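Minor fimbrium subunit Mfa5 (Porphyromonas gingivalis ATCC 33277, PDB 6TO1) serves as an accessory subunit of the minor fimbriae, surface pili that mediate biofilm formation and adhesion to host cells and other oral bacteria. Local coordinates at residues P419-V432 and T442-W454. Residues are numbered along the deposited sequence; the frame is centred on the assembly and turned at random.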
loop_
_atom_site.group_PDB
_atom_site.type_symbol
_atom_site.label_atom_id
_atom_site.label_comp_id
_atom_site.label_asym_id
_atom_site.label_seq_id
_atom_site.Cartn_x
_atom_site.Cartn_y
_atom_site.Cartn_z
ATOM N N PRO A 419 -13.746 -27.852 14.772
ATOM C CA PRO A 419 -14.072 -29.267 15.012
ATOM C C PRO A 419 -15.057 -29.779 13.979
ATOM O O PRO A 419 -15.997 -29.090 13.581
ATOM C CB PRO A 419 -14.693 -29.271 16.417
ATOM C CG PRO A 419 -14.241 -28.019 17.052
ATOM C CD PRO A 419 -14.043 -27.007 15.939
ATOM N N GLY A 420 -14.852 -31.026 13.568
ATOM C CA GLY A 420 -15.697 -31.622 12.570
ATOM C C GLY A 420 -15.157 -31.551 11.165
ATOM O O GLY A 420 -15.706 -32.214 10.282
ATOM N N PHE A 421 -14.096 -30.786 10.930
ATOM C CA PHE A 421 -13.530 -30.619 9.594
ATOM C C PHE A 421 -12.047 -30.933 9.590
ATOM O O PHE A 421 -11.326 -30.638 10.545
ATOM C CB PHE A 421 -13.828 -29.193 9.095
ATOM C CG PHE A 421 -15.285 -28.918 9.031
ATOM C CD1 PHE A 421 -16.026 -29.297 7.922
ATOM C CD2 PHE A 421 -15.940 -28.379 10.121
ATOM C CE1 PHE A 421 -17.382 -29.115 7.891
ATOM C CE2 PHE A 421 -17.303 -28.187 10.100
ATOM C CZ PHE A 421 -18.027 -28.540 8.980
ATOM N N ILE A 422 -11.608 -31.582 8.519
ATOM C CA ILE A 422 -10.203 -31.905 8.331
ATOM C C ILE A 422 -9.737 -31.351 6.995
ATOM O O ILE A 422 -10.525 -31.180 6.060
ATOM C CB ILE A 422 -9.978 -33.419 8.413
ATOM C CG1 ILE A 422 -10.755 -34.117 7.317
ATOM C CG2 ILE A 422 -10.455 -33.962 9.763
ATOM C CD1 ILE A 422 -10.675 -35.650 7.430
ATOM N N VAL A 423 -8.457 -31.033 6.934
ATOM C CA VAL A 423 -7.864 -30.427 5.758
ATOM C C VAL A 423 -7.335 -31.542 4.877
ATOM O O VAL A 423 -6.562 -32.391 5.327
ATOM C CB VAL A 423 -6.748 -29.439 6.134
ATOM C CG1 VAL A 423 -6.205 -28.793 4.867
ATOM C CG2 VAL A 423 -7.262 -28.368 7.069
ATOM N N LYS A 424 -7.768 -31.546 3.625
ATOM C CA LYS A 424 -7.349 -32.571 2.680
ATOM C C LYS A 424 -5.832 -32.639 2.626
ATOM O O LYS A 424 -5.156 -31.615 2.522
ATOM C CB LYS A 424 -7.937 -32.246 1.307
ATOM C CG LYS A 424 -7.612 -33.266 0.214
ATOM C CD LYS A 424 -8.296 -32.889 -1.085
ATOM C CE LYS A 424 -7.990 -33.879 -2.219
ATOM N NZ LYS A 424 -8.500 -35.234 -1.907
ATOM N N ASN A 425 -5.313 -33.852 2.791
ATOM C CA ASN A 425 -3.928 -34.260 2.565
ATOM C C ASN A 425 -2.951 -33.786 3.622
ATOM O O ASN A 425 -1.738 -33.948 3.440
ATOM C CB ASN A 425 -3.413 -33.815 1.192
ATOM C CG ASN A 425 -4.058 -34.576 0.057
ATOM O OD1 ASN A 425 -4.540 -35.694 0.246
ATOM N ND2 ASN A 425 -4.102 -33.966 -1.119
ATOM N N LEU A 426 -3.421 -33.221 4.725
ATOM C CA LEU A 426 -2.523 -32.768 5.783
ATOM C C LEU A 426 -2.517 -33.851 6.862
ATOM O O LEU A 426 -3.459 -33.971 7.652
ATOM C CB LEU A 426 -2.944 -31.411 6.332
ATOM C CG LEU A 426 -3.012 -30.284 5.301
ATOM C CD1 LEU A 426 -2.949 -28.918 6.030
ATOM C CD2 LEU A 426 -1.944 -30.349 4.232
ATOM N N THR A 427 -1.452 -34.650 6.874
ATOM C CA THR A 427 -1.334 -35.767 7.800
ATOM C C THR A 427 -0.289 -35.544 8.877
ATOM O O THR A 427 -0.377 -36.175 9.936
ATOM C CB THR A 427 -0.977 -37.055 7.043
ATOM O OG1 THR A 427 0.297 -36.889 6.404
ATOM C CG2 THR A 427 -2.028 -37.369 5.999
ATOM N N GLN A 428 0.691 -34.673 8.642
ATOM C CA GLN A 428 1.722 -34.429 9.635
ATOM C C GLN A 428 2.060 -32.947 9.708
ATOM O O GLN A 428 1.855 -32.184 8.762
ATOM C CB GLN A 428 2.993 -35.240 9.344
ATOM C CG GLN A 428 3.513 -35.104 7.934
ATOM C CD GLN A 428 4.741 -35.969 7.685
ATOM O OE1 GLN A 428 5.457 -36.337 8.612
ATOM N NE2 GLN A 428 4.985 -36.295 6.428
ATOM N N SER A 429 2.601 -32.561 10.857
ATOM C CA SER A 429 3.031 -31.196 11.069
ATOM C C SER A 429 4.230 -30.876 10.182
ATOM O O SER A 429 4.984 -31.754 9.752
ATOM C CB SER A 429 3.383 -30.978 12.536
ATOM O OG SER A 429 2.278 -31.246 13.378
ATOM N N GLY A 430 4.396 -29.595 9.902
ATOM C CA GLY A 430 5.528 -29.112 9.151
ATOM C C GLY A 430 5.071 -28.199 8.046
ATOM O O GLY A 430 3.966 -27.647 8.081
ATOM N N ASP A 431 5.930 -28.052 7.057
ATOM C CA ASP A 431 5.683 -27.150 5.946
ATOM C C ASP A 431 4.679 -27.778 4.994
ATOM O O ASP A 431 4.910 -28.875 4.477
ATOM C CB ASP A 431 6.998 -26.851 5.240
ATOM C CG ASP A 431 6.797 -26.142 3.944
ATOM O OD1 ASP A 431 6.003 -25.186 3.914
ATOM O OD2 ASP A 431 7.419 -26.545 2.954
ATOM N N VAL A 432 3.559 -27.093 4.777
ATOM C CA VAL A 432 2.524 -27.587 3.882
ATOM C C VAL A 432 2.333 -26.663 2.688
ATOM O O VAL A 432 1.334 -26.770 1.975
ATOM C CB VAL A 432 1.194 -27.816 4.628
ATOM C CG1 VAL A 432 1.396 -28.855 5.734
ATOM C CG2 VAL A 432 0.616 -26.516 5.219
ATOM N N THR A 442 4.815 -18.777 2.940
ATOM C CA THR A 442 4.870 -20.191 3.295
ATOM C C THR A 442 3.863 -20.494 4.395
ATOM O O THR A 442 3.479 -19.610 5.164
ATOM C CB THR A 442 6.276 -20.577 3.765
ATOM O OG1 THR A 442 6.680 -19.724 4.845
ATOM C CG2 THR A 442 7.284 -20.446 2.631
ATOM N N VAL A 443 3.434 -21.757 4.461
ATOM C CA VAL A 443 2.404 -22.173 5.399
ATOM C C VAL A 443 2.881 -23.384 6.194
ATOM O O VAL A 443 3.383 -24.356 5.623
ATOM C CB VAL A 443 1.078 -22.494 4.686
ATOM C CG1 VAL A 443 0.014 -22.852 5.729
ATOM C CG2 VAL A 443 0.629 -21.320 3.804
ATOM N N HIS A 444 2.719 -23.309 7.505
ATOM C CA HIS A 444 3.014 -24.371 8.449
ATOM C C HIS A 444 1.705 -24.910 9.020
ATOM O O HIS A 444 0.751 -24.166 9.225
ATOM C CB HIS A 444 3.870 -23.841 9.591
ATOM C CG HIS A 444 4.142 -24.844 10.658
ATOM N ND1 HIS A 444 5.190 -25.740 10.582
ATOM C CD2 HIS A 444 3.510 -25.097 11.827
ATOM C CE1 HIS A 444 5.185 -26.505 11.660
ATOM N NE2 HIS A 444 4.180 -26.133 12.433
ATOM N N TYR A 445 1.672 -26.209 9.283
ATOM C CA TYR A 445 0.502 -26.865 9.845
ATOM C C TYR A 445 0.924 -27.610 11.098
ATOM O O TYR A 445 1.947 -28.309 11.093
ATOM C CB TYR A 445 -0.123 -27.830 8.843
ATOM C CG TYR A 445 -1.434 -28.428 9.309
ATOM C CD1 TYR A 445 -2.543 -27.631 9.523
ATOM C CD2 TYR A 445 -1.556 -29.798 9.534
ATOM C CE1 TYR A 445 -3.738 -28.165 9.947
ATOM C CE2 TYR A 445 -2.750 -30.343 9.961
ATOM C CZ TYR A 445 -3.837 -29.524 10.157
ATOM O OH TYR A 445 -5.035 -30.057 10.577
ATOM N N ASP A 446 0.174 -27.430 12.169
ATOM C CA ASP A 446 0.323 -28.258 13.356
ATOM C C ASP A 446 -0.851 -29.228 13.434
ATOM O O ASP A 446 -1.997 -28.806 13.597
ATOM C CB ASP A 446 0.404 -27.415 14.621
ATOM C CG ASP A 446 0.666 -28.265 15.853
ATOM O OD1 ASP A 446 1.821 -28.671 16.066
ATOM O OD2 ASP A 446 -0.288 -28.548 16.596
ATOM N N VAL A 447 -0.551 -30.530 13.371
ATOM C CA VAL A 447 -1.599 -31.548 13.346
ATOM C C VAL A 447 -2.417 -31.521 14.637
ATOM O O VAL A 447 -3.642 -31.692 14.620
ATOM C CB VAL A 447 -0.977 -32.942 13.117
ATOM C CG1 VAL A 447 0.052 -33.251 14.208
ATOM C CG2 VAL A 447 -2.050 -33.997 13.098
ATOM N N SER A 448 -1.763 -31.337 15.784
ATOM C CA SER A 448 -2.476 -31.545 17.043
ATOM C C SER A 448 -3.469 -30.432 17.328
ATOM O O SER A 448 -4.529 -30.688 17.907
ATOM C CB SER A 448 -1.479 -31.681 18.190
ATOM O OG SER A 448 -0.534 -30.625 18.165
ATOM N N THR A 449 -3.167 -29.204 16.930
ATOM C CA THR A 449 -4.072 -28.091 17.157
ATOM C C THR A 449 -4.874 -27.731 15.913
ATOM O O THR A 449 -5.716 -26.828 15.979
ATOM C CB THR A 449 -3.294 -26.859 17.635
ATOM O OG1 THR A 449 -2.285 -26.515 16.678
ATOM C CG2 THR A 449 -2.628 -27.133 18.966
ATOM N N LYS A 450 -4.611 -28.397 14.791
ATOM C CA LYS A 450 -5.260 -28.121 13.513
ATOM C C LYS A 450 -5.107 -26.649 13.153
ATOM O O LYS A 450 -6.043 -25.986 12.717
ATOM C CB LYS A 450 -6.726 -28.532 13.544
ATOM C CG LYS A 450 -6.910 -30.038 13.738
ATOM C CD LYS A 450 -8.368 -30.372 14.058
ATOM C CE LYS A 450 -9.259 -30.129 12.849
ATOM N NZ LYS A 450 -10.669 -30.454 13.144
ATOM N N LYS A 451 -3.890 -26.150 13.323
ATOM C CA LYS A 451 -3.599 -24.731 13.182
ATOM C C LYS A 451 -2.739 -24.524 11.947
ATOM O O LYS A 451 -1.656 -25.100 11.836
ATOM C CB LYS A 451 -2.893 -24.194 14.426
ATOM C CG LYS A 451 -2.597 -22.687 14.370
ATOM C CD LYS A 451 -1.653 -22.295 15.489
ATOM C CE LYS A 451 -1.416 -20.797 15.529
ATOM N NZ LYS A 451 -0.426 -20.490 16.597
ATOM N N LEU A 452 -3.217 -23.695 11.027
ATOM C CA LEU A 452 -2.414 -23.259 9.894
ATOM C C LEU A 452 -1.785 -21.923 10.276
ATOM O O LEU A 452 -2.470 -21.046 10.815
ATOM C CB LEU A 452 -3.259 -23.114 8.629
ATOM C CG LEU A 452 -3.791 -24.418 8.031
ATOM C CD1 LEU A 452 -4.977 -24.107 7.114
ATOM C CD2 LEU A 452 -2.701 -25.155 7.291
ATOM N N THR A 453 -0.475 -21.800 10.072
ATOM C CA THR A 453 0.225 -20.539 10.258
ATOM C C THR A 453 0.852 -20.153 8.931
ATOM O O THR A 453 1.730 -20.854 8.411
ATOM C CB THR A 453 1.270 -20.633 11.366
ATOM O OG1 THR A 453 0.632 -21.062 12.579
ATOM C CG2 THR A 453 1.909 -19.266 11.624
ATOM N N TRP A 454 0.384 -19.045 8.384
ATOM C CA TRP A 454 0.778 -18.562 7.074
ATOM C C TRP A 454 1.670 -17.340 7.272
ATOM O O TRP A 454 1.221 -16.324 7.795
ATOM C CB TRP A 454 -0.459 -18.199 6.258
ATOM C CG TRP A 454 -0.202 -17.544 4.935
ATOM C CD1 TRP A 454 0.944 -17.582 4.183
ATOM C CD2 TRP A 454 -1.143 -16.768 4.196
ATOM N NE1 TRP A 454 0.762 -16.870 3.019
ATOM C CE2 TRP A 454 -0.505 -16.348 3.011
ATOM C CE3 TRP A 454 -2.465 -16.370 4.436
ATOM C CZ2 TRP A 454 -1.150 -15.562 2.056
ATOM C CZ3 TRP A 454 -3.114 -15.610 3.486
ATOM C CH2 TRP A 454 -2.449 -15.201 2.310
HETATM O O HOH W 1 -12.520 -32.548 14.344
HETATM O O HOH W 2 -6.952 -31.440 9.528
#
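K450 NZ is held by three acceptors: it gives a 2.7 Å hydrogen bond to F421 O, another to the carbonyl of A418, and a third to a water that also accepts from G420 N. A bend at chi3 (69°) brings the ammonium end of the lysine to the backbone of F421, and the donor lies slightly out of that carbonyl's plane. A second water bridges the segments, accepting from V423 N and lying 2.6 Å from Y445 OH in a hydrogen bond. The Y445 ring is pinned further in by L426, whose CD1 sits over one face in a CH-pi contact, 3.7 Å from the ring centroid, while Q428 O comes to the ring edge. V432 CG1 packs on Y445 CB, and V432 CG2 meets V443 CG1 and L452 CD2; L435 and L436 also cover L426.

Here the chain crosses from one antiparallel sheet to another: strand 421-423 pairs with 463-473, then, after a type II turn from V423 to L426, strand 430-431 becomes an outermost strand of the other sheet, beside 442-446. G430 and Y445 form an antiparallel hydrogen-bonded pair, both bonds 3.0 Å (G430 N to Y445 O and Y445 N to G430 O), and V432 N continues the register to V443 O. The backbone of G430 also lies obliquely against the H444 ring. At the hairpin end, S429 OG, anti to its own carbonyl carbon (chi1 -59°), accepts a nearly straight bond from V447 N (2.9 Å, 176°). D446 OD2 accepts from T449 N, an Asx motif, and also from S448 OG and T449 OG1, and K450 and K451 together oppose D446 as a G1 beta bulge.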